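Local coordinates for protein FkbI (Streptomyces hygroscopicus, PDB 1R2J) that binds FAD and probably acts as an acyl-ACP dehydrogenase in making the methoxymalonyl extender unit of the polyketide FK520, at residues A[137-142]-A[193-198]; A[109-114]-A[153-158]; A[167-172]-A[199-204]. All blocks are in the same frame, centred on the assembly; numbering follows the deposited sequence.

Contact 1. Residues A[137-142]-A[193-198]; sequences DGHKVW and DLHLDQ. With FAD (flavin-adenine dinucleotide), chain B.
Segments 137-142 and 193-198 pair as antiparallel strands in the beta domain of the acyl-CoA dehydrogenase fold, and the first of them runs on to the flavin. Gly138 and Leu196 form one hydrogen-bonded pair, with Leu196 N 2.9 Å from Gly138 O. Lys140 and Leu194 form the next, with Leu194 N 2.8 Å from Lys140 O. Between them His139 and His195 make a non-hydrogen-bonded pair. Their side chains lie side by side and point the same way, but the ring planes are 82° apart, with His139 NE2 3.1 Å from His195 CE1. Leu194 O lies over one face of the His139 ring, toward its rim.

A carboxylate closes each end. Asp137 has CG anti to its backbone N (chi1 -165°), and its OD1 accepts from Gln198 N at 2.7 Å on the anti lone pair. Asp193 OD1 takes Trp142 N at 2.9 Å, nearly in line with its C-O bond. Beyond that bond, Trp142 O comes 3.0 Å from FAD N5, and FAD C8M lies over one face of the indole. Lys140 and the two leucines point to the face opposite the two histidines, against strand 151-156. Strand 175-179 pairs with the far side of strand 192-196.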
loop_
_atom_site.group_PDB
_atom_site.type_symbol
_atom_site.label_atom_id
_atom_site.label_comp_id
_atom_site.label_asym_id
_atom_site.label_seq_id
_atom_site.Cartn_x
_atom_site.Cartn_y
_atom_site.Cartn_z
ATOM N N ASP A 137 18.890 -8.643 13.387
ATOM C CA ASP A 137 19.392 -7.415 13.974
ATOM C C ASP A 137 19.446 -6.327 12.911
ATOM O O ASP A 137 20.093 -6.490 11.875
ATOM C CB ASP A 137 20.791 -7.646 14.544
ATOM C CG ASP A 137 21.222 -6.542 15.472
ATOM O OD1 ASP A 137 20.665 -6.460 16.585
ATOM O OD2 ASP A 137 22.106 -5.750 15.091
ATOM N N GLY A 138 18.767 -5.217 13.170
ATOM C CA GLY A 138 18.762 -4.135 12.206
ATOM C C GLY A 138 17.810 -3.008 12.546
ATOM O O GLY A 138 17.431 -2.817 13.704
ATOM N N HIS A 139 17.418 -2.263 11.520
ATOM C CA HIS A 139 16.524 -1.128 11.677
ATOM C C HIS A 139 15.796 -0.876 10.360
ATOM O O HIS A 139 16.403 -0.912 9.293
ATOM C CB HIS A 139 17.340 0.114 12.056
ATOM C CG HIS A 139 16.511 1.330 12.341
ATOM N ND1 HIS A 139 15.595 1.833 11.441
ATOM C CD2 HIS A 139 16.475 2.157 13.414
ATOM C CE1 HIS A 139 15.031 2.915 11.947
ATOM N NE2 HIS A 139 15.547 3.134 13.144
ATOM N N LYS A 140 14.491 -0.641 10.440
ATOM C CA LYS A 140 13.692 -0.350 9.253
ATOM C C LYS A 140 13.029 0.997 9.500
ATOM O O LYS A 140 12.820 1.389 10.651
ATOM C CB LYS A 140 12.621 -1.422 9.025
ATOM C CG LYS A 140 13.160 -2.812 8.696
ATOM C CD LYS A 140 14.052 -2.794 7.461
ATOM C CE LYS A 140 14.610 -4.178 7.153
ATOM N NZ LYS A 140 15.550 -4.185 5.987
ATOM N N VAL A 141 12.700 1.707 8.426
ATOM C CA VAL A 141 12.073 3.012 8.554
ATOM C C VAL A 141 10.744 3.084 7.824
ATOM O O VAL A 141 10.493 2.321 6.888
ATOM C CB VAL A 141 12.981 4.124 7.992
ATOM C CG1 VAL A 141 14.259 4.220 8.811
ATOM C CG2 VAL A 141 13.291 3.844 6.518
ATOM N N TRP A 142 9.889 3.998 8.275
ATOM C CA TRP A 142 8.588 4.217 7.653
ATOM C C TRP A 142 7.713 3.004 7.378
ATOM O O TRP A 142 6.914 3.032 6.447
ATOM C CB TRP A 142 8.776 4.965 6.336
ATOM C CG TRP A 142 8.909 6.416 6.506
ATOM C CD1 TRP A 142 10.060 7.125 6.688
ATOM C CD2 TRP A 142 7.842 7.363 6.525
ATOM N NE1 TRP A 142 9.774 8.461 6.816
ATOM C CE2 TRP A 142 8.419 8.636 6.719
ATOM C CE3 TRP A 142 6.452 7.261 6.397
ATOM C CZ2 TRP A 142 7.651 9.803 6.787
ATOM C CZ3 TRP A 142 5.689 8.420 6.464
ATOM C CH2 TRP A 142 6.294 9.676 6.657
ATOM N N ASP A 193 9.110 3.268 12.623
ATOM C CA ASP A 193 10.424 2.705 12.363
ATOM C C ASP A 193 10.531 1.468 13.245
ATOM O O ASP A 193 9.894 1.393 14.299
ATOM C CB ASP A 193 11.537 3.691 12.734
ATOM C CG ASP A 193 11.468 4.989 11.941
ATOM O OD1 ASP A 193 10.980 4.972 10.788
ATOM O OD2 ASP A 193 11.919 6.029 12.467
ATOM N N LEU A 194 11.335 0.504 12.816
ATOM C CA LEU A 194 11.515 -0.722 13.576
ATOM C C LEU A 194 12.944 -0.830 14.101
ATOM O O LEU A 194 13.908 -0.775 13.337
ATOM C CB LEU A 194 11.207 -1.938 12.696
ATOM C CG LEU A 194 9.862 -1.957 11.970
ATOM C CD1 LEU A 194 9.728 -3.249 11.171
ATOM C CD2 LEU A 194 8.732 -1.824 12.982
ATOM N N HIS A 195 13.078 -0.975 15.412
ATOM C CA HIS A 195 14.390 -1.123 16.025
ATOM C C HIS A 195 14.515 -2.583 16.436
ATOM O O HIS A 195 13.795 -3.054 17.316
ATOM C CB HIS A 195 14.502 -0.209 17.240
ATOM C CG HIS A 195 14.217 1.228 16.933
ATOM N ND1 HIS A 195 15.075 2.016 16.198
ATOM C CD2 HIS A 195 13.158 2.013 17.244
ATOM C CE1 HIS A 195 14.557 3.224 16.069
ATOM N NE2 HIS A 195 13.394 3.249 16.694
ATOM N N LEU A 196 15.414 -3.302 15.774
ATOM C CA LEU A 196 15.619 -4.714 16.060
ATOM C C LEU A 196 16.981 -4.964 16.708
ATOM O O LEU A 196 18.005 -5.016 16.026
ATOM C CB LEU A 196 15.506 -5.526 14.768
ATOM C CG LEU A 196 14.201 -5.384 13.978
ATOM C CD1 LEU A 196 14.329 -6.134 12.663
ATOM C CD2 LEU A 196 13.032 -5.916 14.790
ATOM N N ASP A 197 16.977 -5.130 18.028
ATOM C CA ASP A 197 18.205 -5.372 18.785
ATOM C C ASP A 197 18.284 -6.840 19.205
ATOM O O ASP A 197 17.674 -7.246 20.193
ATOM C CB ASP A 197 18.233 -4.448 20.010
ATOM C CG ASP A 197 19.410 -4.719 20.931
ATOM O OD1 ASP A 197 20.531 -4.949 20.426
ATOM O OD2 ASP A 197 19.214 -4.691 22.165
ATOM N N GLN A 198 19.027 -7.632 18.433
ATOM C CA GLN A 198 19.188 -9.062 18.702
ATOM C C GLN A 198 17.860 -9.730 19.027
ATOM O O GLN A 198 17.632 -10.137 20.163
ATOM C CB GLN A 198 20.151 -9.293 19.871
ATOM C CG GLN A 198 21.588 -8.915 19.592
ATOM C CD GLN A 198 22.185 -9.708 18.450
ATOM O OE1 GLN A 198 22.260 -10.935 18.504
ATOM N NE2 GLN A 198 22.617 -9.010 17.409
HETATM P PA FAD B . 15.869 8.275 -1.872
HETATM O O1A FAD B . 15.479 6.896 -2.140
HETATM O O2A FAD B . 16.682 8.931 -0.788
HETATM O O5B FAD B . 14.963 9.377 -2.424
HETATM C C5B FAD B . 15.571 9.731 -3.603
HETATM C C4B FAD B . 14.935 10.764 -4.467
HETATM O O4B FAD B . 15.987 10.581 -5.480
HETATM C C3B FAD B . 13.687 10.180 -5.050
HETATM O O3B FAD B . 12.922 11.212 -5.580
HETATM C C2B FAD B . 14.149 9.253 -6.071
HETATM O O2B FAD B . 13.280 8.893 -7.177
HETATM C C1B FAD B . 15.481 9.874 -6.584
HETATM N N9A FAD B . 16.413 8.863 -6.958
HETATM C C8A FAD B . 17.142 7.921 -6.183
HETATM N N7A FAD B . 17.912 7.122 -6.861
HETATM C C5A FAD B . 17.732 7.506 -8.175
HETATM C C6A FAD B . 18.268 7.056 -9.385
HETATM N N6A FAD B . 19.157 6.055 -9.456
HETATM N N1A FAD B . 17.860 7.678 -10.549
HETATM C C2A FAD B . 16.965 8.693 -10.516
HETATM N N3A FAD B . 16.375 9.217 -9.362
HETATM C C4A FAD B . 16.865 8.508 -8.230
HETATM N N1 FAD B . 9.145 1.311 3.131
HETATM C C2 FAD B . 8.988 -0.022 3.521
HETATM O O2 FAD B . 9.931 -0.835 3.493
HETATM N N3 FAD B . 7.745 -0.455 3.960
HETATM C C4 FAD B . 6.588 0.359 4.061
HETATM O O4 FAD B . 5.500 -0.141 4.480
HETATM C C4X FAD B . 6.772 1.673 3.693
HETATM N N5 FAD B . 5.598 2.533 3.815
HETATM C C5X FAD B . 5.745 3.896 3.480
HETATM C C6 FAD B . 4.665 4.813 3.590
HETATM C C7 FAD B . 4.767 6.208 3.305
HETATM C C7M FAD B . 3.551 7.119 3.459
HETATM C C8 FAD B . 6.033 6.710 2.892
HETATM C C8M FAD B . 6.299 8.173 2.587
HETATM C C9 FAD B . 7.102 5.863 2.750
HETATM C C9A FAD B . 6.996 4.447 3.010
HETATM N N10 FAD B . 8.132 3.489 2.879
HETATM C C10 FAD B . 8.043 2.136 3.228
HETATM C "C1'" FAD B . 9.217 4.188 2.339
HETATM C "C2'" FAD B . 9.224 4.128 0.707
HETATM O "O2'" FAD B . 9.860 2.830 0.526
HETATM C "C3'" FAD B . 10.168 5.125 0.329
HETATM O "O3'" FAD B . 9.456 6.215 -0.307
HETATM C "C4'" FAD B . 11.408 5.065 -0.598
HETATM O "O4'" FAD B . 12.337 4.022 -0.480
HETATM C "C5'" FAD B . 11.948 6.327 -0.117
HETATM O "O5'" FAD B . 13.340 6.373 -0.038
HETATM P P FAD B . 13.939 7.708 0.665
HETATM O O1P FAD B . 14.686 6.549 0.793
HETATM O O2P FAD B . 15.172 8.401 1.305
HETATM O O3P FAD B . 14.921 8.099 -0.570
#

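Contact 2. Residues A[109-114]-A[153-158]; sequences VGFSER and VVFGLQ. With FAD (flavin-adenine dinucleotide), chain B.
Phe111 and Phe155 meet through their CB atoms, 3.8 Å apart, and their rings then part company. In Phe111, CG sits between the backbone N and the carbonyl carbon (chi1 43°), and the ring lies at the flavin. FAD O2 stands 3.0 Å above the centre of one ring face. In Phe155, CG is anti to the carbonyl carbon (chi1 -84°). This ring lies by Val109, whose CG1 meets the ring edge, in its plane, 3.9 Å from Phe155 CE2. Phe111 CB also lies obliquely to the Phe155 ring, near CD2; the two residues touch here through CB rather than ring on ring.

The backbones pair in parallel. Gly110 makes both strand bonds: its N gives to Val153 O at 3.0 Å, and its O accepts from Phe155 N at 3.2 Å in a nearly straight bond (168° at the hydrogen). The same chain also offers backbone polar atoms to the flavin. FAD N3 donates to Val109 O, 3.0 Å away. Phe111 N and Ser112 N both donate to FAD O2, the latter at 2.8 Å. These bonds grip the pyrimidine end of the isoalloxazine, and the two N-H groups are likely to draw electron density toward O2. An alanine in place of Phe111 removes the ring under FAD O2, which would probably open a gap beside the pyrimidine end and leave that oxygen without its aromatic cover.

Lys140 of strand 133-143 bonds to the carbonyl oxygens of both Phe111 and Phe155, and forms a salt bridge with Glu113. Helix 69-88 packs on Val109, Phe111 and Val153, while helix 219-248 meets Val109 and both phenylalanines. Strand 107-110 is at one edge of its three-stranded sheet, strand 151-156 in the middle.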
loop_
_atom_site.group_PDB
_atom_site.type_symbol
_atom_site.label_atom_id
_atom_site.label_comp_id
_atom_site.label_asym_id
_atom_site.label_seq_id
_atom_site.Cartn_x
_atom_site.Cartn_y
_atom_site.Cartn_z
ATOM N N VAL A 109 5.176 -4.852 6.468
ATOM C CA VAL A 109 6.341 -5.319 5.735
ATOM C C VAL A 109 7.408 -4.227 5.740
ATOM O O VAL A 109 7.196 -3.152 5.193
ATOM C CB VAL A 109 5.968 -5.646 4.276
ATOM C CG1 VAL A 109 7.122 -6.361 3.590
ATOM C CG2 VAL A 109 4.701 -6.485 4.243
ATOM N N GLY A 110 8.551 -4.508 6.355
ATOM C CA GLY A 110 9.615 -3.524 6.412
ATOM C C GLY A 110 10.896 -3.981 5.743
ATOM O O GLY A 110 11.498 -4.982 6.138
ATOM N N PHE A 111 11.308 -3.254 4.714
ATOM C CA PHE A 111 12.538 -3.567 3.999
ATOM C C PHE A 111 13.394 -2.312 3.888
ATOM O O PHE A 111 14.624 -2.375 3.860
ATOM C CB PHE A 111 12.225 -4.141 2.608
ATOM C CG PHE A 111 11.118 -3.421 1.874
ATOM C CD1 PHE A 111 11.379 -2.273 1.136
ATOM C CD2 PHE A 111 9.809 -3.894 1.933
ATOM C CE1 PHE A 111 10.345 -1.601 0.463
ATOM C CE2 PHE A 111 8.770 -3.234 1.269
ATOM C CZ PHE A 111 9.037 -2.085 0.532
ATOM N N SER A 112 12.734 -1.163 3.849
ATOM C CA SER A 112 13.438 0.102 3.744
ATOM C C SER A 112 14.236 0.465 5.000
ATOM O O SER A 112 13.840 0.145 6.117
ATOM C CB SER A 112 12.444 1.215 3.438
ATOM O OG SER A 112 13.116 2.458 3.505
ATOM N N GLU A 113 15.368 1.134 4.803
ATOM C CA GLU A 113 16.215 1.561 5.911
ATOM C C GLU A 113 16.676 2.998 5.684
ATOM O O GLU A 113 16.554 3.531 4.580
ATOM C CB GLU A 113 17.431 0.635 6.052
ATOM C CG GLU A 113 17.062 -0.827 6.297
ATOM C CD GLU A 113 18.257 -1.703 6.649
ATOM O OE1 GLU A 113 18.111 -2.942 6.616
ATOM O OE2 GLU A 113 19.336 -1.156 6.961
ATOM N N ARG A 114 17.207 3.617 6.733
ATOM C CA ARG A 114 17.671 4.998 6.660
ATOM C C ARG A 114 18.581 5.255 5.457
ATOM O O ARG A 114 18.452 6.272 4.778
ATOM C CB ARG A 114 18.406 5.370 7.955
ATOM C CG ARG A 114 18.179 6.803 8.411
ATOM C CD ARG A 114 16.727 7.027 8.826
ATOM N NE ARG A 114 16.489 8.383 9.318
ATOM C CZ ARG A 114 15.376 8.772 9.935
ATOM N NH1 ARG A 114 14.396 7.906 10.142
ATOM N NH2 ARG A 114 15.239 10.029 10.337
ATOM N N VAL A 153 6.995 -8.523 8.954
ATOM C CA VAL A 153 7.683 -9.261 7.904
ATOM C C VAL A 153 8.919 -8.450 7.552
ATOM O O VAL A 153 8.841 -7.441 6.845
ATOM C CB VAL A 153 6.779 -9.426 6.678
ATOM C CG1 VAL A 153 7.461 -10.297 5.633
ATOM C CG2 VAL A 153 5.464 -10.047 7.108
ATOM N N VAL A 154 10.062 -8.905 8.055
ATOM C CA VAL A 154 11.331 -8.209 7.871
ATOM C C VAL A 154 12.300 -8.802 6.854
ATOM O O VAL A 154 12.568 -10.007 6.854
ATOM C CB VAL A 154 12.058 -8.089 9.234
ATOM C CG1 VAL A 154 13.369 -7.338 9.088
ATOM C CG2 VAL A 154 11.158 -7.389 10.221
ATOM N N PHE A 155 12.829 -7.931 5.999
ATOM C CA PHE A 155 13.797 -8.308 4.975
ATOM C C PHE A 155 15.190 -8.004 5.518
ATOM O O PHE A 155 15.366 -7.061 6.295
ATOM C CB PHE A 155 13.571 -7.498 3.693
ATOM C CG PHE A 155 12.521 -8.074 2.780
ATOM C CD1 PHE A 155 12.882 -8.883 1.713
ATOM C CD2 PHE A 155 11.177 -7.803 2.986
ATOM C CE1 PHE A 155 11.920 -9.411 0.862
ATOM C CE2 PHE A 155 10.208 -8.327 2.139
ATOM C CZ PHE A 155 10.580 -9.132 1.075
ATOM N N GLY A 156 16.172 -8.798 5.103
ATOM C CA GLY A 156 17.534 -8.598 5.564
ATOM C C GLY A 156 18.540 -9.464 4.829
ATOM O O GLY A 156 18.173 -10.215 3.922
ATOM N N LEU A 157 19.810 -9.359 5.216
ATOM C CA LEU A 157 20.868 -10.141 4.589
ATOM C C LEU A 157 21.282 -11.290 5.494
ATOM O O LEU A 157 21.493 -11.110 6.695
ATOM C CB LEU A 157 22.087 -9.266 4.299
ATOM C CG LEU A 157 21.865 -7.977 3.505
ATOM C CD1 LEU A 157 23.189 -7.234 3.358
ATOM C CD2 LEU A 157 21.285 -8.304 2.144
ATOM N N GLN A 158 21.400 -12.476 4.913
ATOM C CA GLN A 158 21.789 -13.639 5.689
ATOM C C GLN A 158 23.286 -13.522 5.976
ATOM O O GLN A 158 23.711 -12.608 6.685
ATOM C CB GLN A 158 21.468 -14.911 4.904
ATOM C CG GLN A 158 21.118 -16.104 5.772
ATOM C CD GLN A 158 20.040 -16.964 5.148
ATOM O OE1 GLN A 158 19.973 -17.103 3.925
ATOM N NE2 GLN A 158 19.197 -17.555 5.984
HETATM P PA FAD B . 15.869 8.275 -1.872
HETATM O O1A FAD B . 15.479 6.896 -2.140
HETATM O O2A FAD B . 16.682 8.931 -0.788
HETATM O O5B FAD B . 14.963 9.377 -2.424
HETATM C C5B FAD B . 15.571 9.731 -3.603
HETATM C C4B FAD B . 14.935 10.764 -4.467
HETATM O O4B FAD B . 15.987 10.581 -5.480
HETATM C C3B FAD B . 13.687 10.180 -5.050
HETATM O O3B FAD B . 12.922 11.212 -5.580
HETATM C C2B FAD B . 14.149 9.253 -6.071
HETATM O O2B FAD B . 13.280 8.893 -7.177
HETATM C C1B FAD B . 15.481 9.874 -6.584
HETATM N N9A FAD B . 16.413 8.863 -6.958
HETATM C C8A FAD B . 17.142 7.921 -6.183
HETATM N N7A FAD B . 17.912 7.122 -6.861
HETATM C C5A FAD B . 17.732 7.506 -8.175
HETATM C C6A FAD B . 18.268 7.056 -9.385
HETATM N N6A FAD B . 19.157 6.055 -9.456
HETATM N N1A FAD B . 17.860 7.678 -10.549
HETATM C C2A FAD B . 16.965 8.693 -10.516
HETATM N N3A FAD B . 16.375 9.217 -9.362
HETATM C C4A FAD B . 16.865 8.508 -8.230
HETATM N N1 FAD B . 9.145 1.311 3.131
HETATM C C2 FAD B . 8.988 -0.022 3.521
HETATM O O2 FAD B . 9.931 -0.835 3.493
HETATM N N3 FAD B . 7.745 -0.455 3.960
HETATM C C4 FAD B . 6.588 0.359 4.061
HETATM O O4 FAD B . 5.500 -0.141 4.480
HETATM C C4X FAD B . 6.772 1.673 3.693
HETATM N N5 FAD B . 5.598 2.533 3.815
HETATM C C5X FAD B . 5.745 3.896 3.480
HETATM C C6 FAD B . 4.665 4.813 3.590
HETATM C C7 FAD B . 4.767 6.208 3.305
HETATM C C7M FAD B . 3.551 7.119 3.459
HETATM C C8 FAD B . 6.033 6.710 2.892
HETATM C C8M FAD B . 6.299 8.173 2.587
HETATM C C9 FAD B . 7.102 5.863 2.750
HETATM C C9A FAD B . 6.996 4.447 3.010
HETATM N N10 FAD B . 8.132 3.489 2.879
HETATM C C10 FAD B . 8.043 2.136 3.228
HETATM C "C1'" FAD B . 9.217 4.188 2.339
HETATM C "C2'" FAD B . 9.224 4.128 0.707
HETATM O "O2'" FAD B . 9.860 2.830 0.526
HETATM C "C3'" FAD B . 10.168 5.125 0.329
HETATM O "O3'" FAD B . 9.456 6.215 -0.307
HETATM C "C4'" FAD B . 11.408 5.065 -0.598
HETATM O "O4'" FAD B . 12.337 4.022 -0.480
HETATM C "C5'" FAD B . 11.948 6.327 -0.117
HETATM O "O5'" FAD B . 13.340 6.373 -0.038
HETATM P P FAD B . 13.939 7.708 0.665
HETATM O O1P FAD B . 14.686 6.549 0.793
HETATM O O2P FAD B . 15.172 8.401 1.305
HETATM O O3P FAD B . 14.921 8.099 -0.570
#

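Contact 3. Residues A[167-172]-A[199-204]; sequences VVPADT and VRVPAG
Pro169 O is gripped twice by Thr172, whose methyl group reaches across to Val199. The hydroxyl OG1 of Thr172 donates to Pro169 O at 2.9 Å, and Thr172 N donates to the same oxygen at 3.0 Å. Both come from the same face of the carbonyl plane. The backbone bond closes a type I beta turn from Pro169 to Thr172, and the hydroxyl adds a second clasp. The hydroxyl bond probably fixes the rotation of the threonine side chain. With OG1 turned back to the proline, CG2 is anti to the backbone N and meets the other segment. It lies 3.5 Å from Val199 CG1, a tight pair, and 3.4 Å from Arg200 O.

The rest of the contact is apolar packing between two sheets of the beta domain. Strand 164-169 is an edge of the three-stranded sheet. Strand 199-202 belongs to the antiparallel sheet, where it pairs with strand 133-143. The short segments run at 112° to each other, their axes 8.0 Å apart at closest, so they meet mainly through side chains.

Val168 CG1 touches both valines of the other strand. It is 3.7 Å from Val199 CG1, the two side chains crossing obliquely, and 4.1 Å from Val201 CG1, where the crossing is near a right angle. Val201 has CG1 anti to its carbonyl carbon (chi1 -66°), and the same methyl also touches the proline ring, 3.9 Å from Pro169 CD. Val199 and Val201 point toward the turn and its strand, whereas Arg200 between them points away and is exposed. On the antiparallel sheet, Val199 touches Val136 and Val201 touches Ala134.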
loop_
_atom_site.group_PDB
_atom_site.type_symbol
_atom_site.label_atom_id
_atom_site.label_comp_id
_atom_site.label_asym_id
_atom_site.label_seq_id
_atom_site.Cartn_x
_atom_site.Cartn_y
_atom_site.Cartn_z
ATOM N N VAL A 167 9.447 -13.434 9.693
ATOM C CA VAL A 167 8.194 -12.967 10.281
ATOM C C VAL A 167 8.458 -12.868 11.780
ATOM O O VAL A 167 8.588 -13.885 12.464
ATOM C CB VAL A 167 7.040 -13.962 10.024
ATOM C CG1 VAL A 167 5.763 -13.460 10.679
ATOM C CG2 VAL A 167 6.836 -14.142 8.523
ATOM N N VAL A 168 8.549 -11.637 12.276
ATOM C CA VAL A 168 8.834 -11.377 13.681
ATOM C C VAL A 168 7.636 -10.872 14.482
ATOM O O VAL A 168 6.982 -9.904 14.091
ATOM C CB VAL A 168 9.961 -10.325 13.818
ATOM C CG1 VAL A 168 10.403 -10.217 15.266
ATOM C CG2 VAL A 168 11.131 -10.687 12.914
ATOM N N PRO A 169 7.329 -11.525 15.615
ATOM C CA PRO A 169 6.199 -11.090 16.443
ATOM C C PRO A 169 6.517 -9.702 16.997
ATOM O O PRO A 169 7.606 -9.471 17.526
ATOM C CB PRO A 169 6.149 -12.150 17.541
ATOM C CG PRO A 169 6.679 -13.377 16.848
ATOM C CD PRO A 169 7.860 -12.814 16.094
ATOM N N ALA A 170 5.565 -8.785 16.874
ATOM C CA ALA A 170 5.742 -7.411 17.333
ATOM C C ALA A 170 6.153 -7.272 18.797
ATOM O O ALA A 170 6.735 -6.260 19.187
ATOM C CB ALA A 170 4.462 -6.620 17.086
ATOM N N ASP A 171 5.847 -8.285 19.601
ATOM C CA ASP A 171 6.163 -8.250 21.023
ATOM C C ASP A 171 7.359 -9.112 21.422
ATOM O O ASP A 171 7.536 -9.418 22.602
ATOM C CB ASP A 171 4.946 -8.699 21.827
ATOM C CG ASP A 171 4.403 -10.027 21.351
ATOM O OD1 ASP A 171 3.864 -10.073 20.227
ATOM O OD2 ASP A 171 4.516 -11.028 22.092
ATOM N N THR A 172 8.176 -9.513 20.456
ATOM C CA THR A 172 9.334 -10.328 20.778
ATOM C C THR A 172 10.322 -9.412 21.494
ATOM O O THR A 172 10.552 -8.280 21.074
ATOM C CB THR A 172 9.991 -10.918 19.509
ATOM O OG1 THR A 172 9.021 -11.666 18.766
ATOM C CG2 THR A 172 11.131 -11.842 19.886
ATOM N N VAL A 199 16.988 -9.848 18.034
ATOM C CA VAL A 199 15.685 -10.469 18.241
ATOM C C VAL A 199 15.738 -11.958 17.931
ATOM O O VAL A 199 16.077 -12.354 16.815
ATOM C CB VAL A 199 14.610 -9.813 17.346
ATOM C CG1 VAL A 199 13.283 -10.533 17.513
ATOM C CG2 VAL A 199 14.467 -8.341 17.703
ATOM N N ARG A 200 15.398 -12.782 18.920
ATOM C CA ARG A 200 15.412 -14.230 18.734
ATOM C C ARG A 200 14.030 -14.784 18.393
ATOM O O ARG A 200 13.055 -14.536 19.100
ATOM C CB ARG A 200 15.931 -14.940 19.991
ATOM C CG ARG A 200 17.412 -14.749 20.285
ATOM C CD ARG A 200 17.691 -13.410 20.937
ATOM N NE ARG A 200 19.117 -13.220 21.209
ATOM C CZ ARG A 200 19.620 -12.182 21.872
ATOM N NH1 ARG A 200 18.813 -11.236 22.335
ATOM N NH2 ARG A 200 20.931 -12.085 22.070
ATOM N N VAL A 201 13.959 -15.540 17.303
ATOM C CA VAL A 201 12.708 -16.151 16.874
ATOM C C VAL A 201 12.974 -17.555 16.345
ATOM O O VAL A 201 14.103 -17.890 15.989
ATOM C CB VAL A 201 12.018 -15.316 15.762
ATOM C CG1 VAL A 201 11.585 -13.974 16.316
ATOM C CG2 VAL A 201 12.957 -15.127 14.589
ATOM N N PRO A 202 11.936 -18.402 16.303
ATOM C CA PRO A 202 12.086 -19.773 15.811
ATOM C C PRO A 202 12.649 -19.800 14.396
ATOM O O PRO A 202 12.365 -18.912 13.589
ATOM C CB PRO A 202 10.659 -20.314 15.865
ATOM C CG PRO A 202 10.072 -19.581 17.027
ATOM C CD PRO A 202 10.572 -18.173 16.812
ATOM N N ALA A 203 13.449 -20.817 14.096
ATOM C CA ALA A 203 14.026 -20.949 12.766
ATOM C C ALA A 203 12.893 -21.023 11.747
ATOM O O ALA A 203 13.077 -20.694 10.571
ATOM C CB ALA A 203 14.890 -22.206 12.689
ATOM N N GLY A 204 11.721 -21.450 12.211
ATOM C CA GLY A 204 10.571 -21.564 11.332
ATOM C C GLY A 204 9.999 -20.221 10.914
ATOM O O GLY A 204 9.176 -20.144 9.998
#

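Contact 2 is fully buried, while contacts 1 and 3 each mix buried and exposed residues. Contacts 1 and 2 both reach FAD and touch each other through Lys140, which ties the antiparallel sheet to the parallel pair. Contact 1 is backbone bonding within one sheet, with carboxylates at its ends. Contact 2 combines fewer strand bonds with aromatic packing and flavin recognition. Contact 3 lies away from the cofactor and joins the two sheets mainly by apolar side chains, its polar bonds staying inside one turn. It shares the three-stranded sheet with contact 2, where Val154 touches Val168. With contact 1 it shares the antiparallel sheet, residues 193-198 leading directly into 199-204.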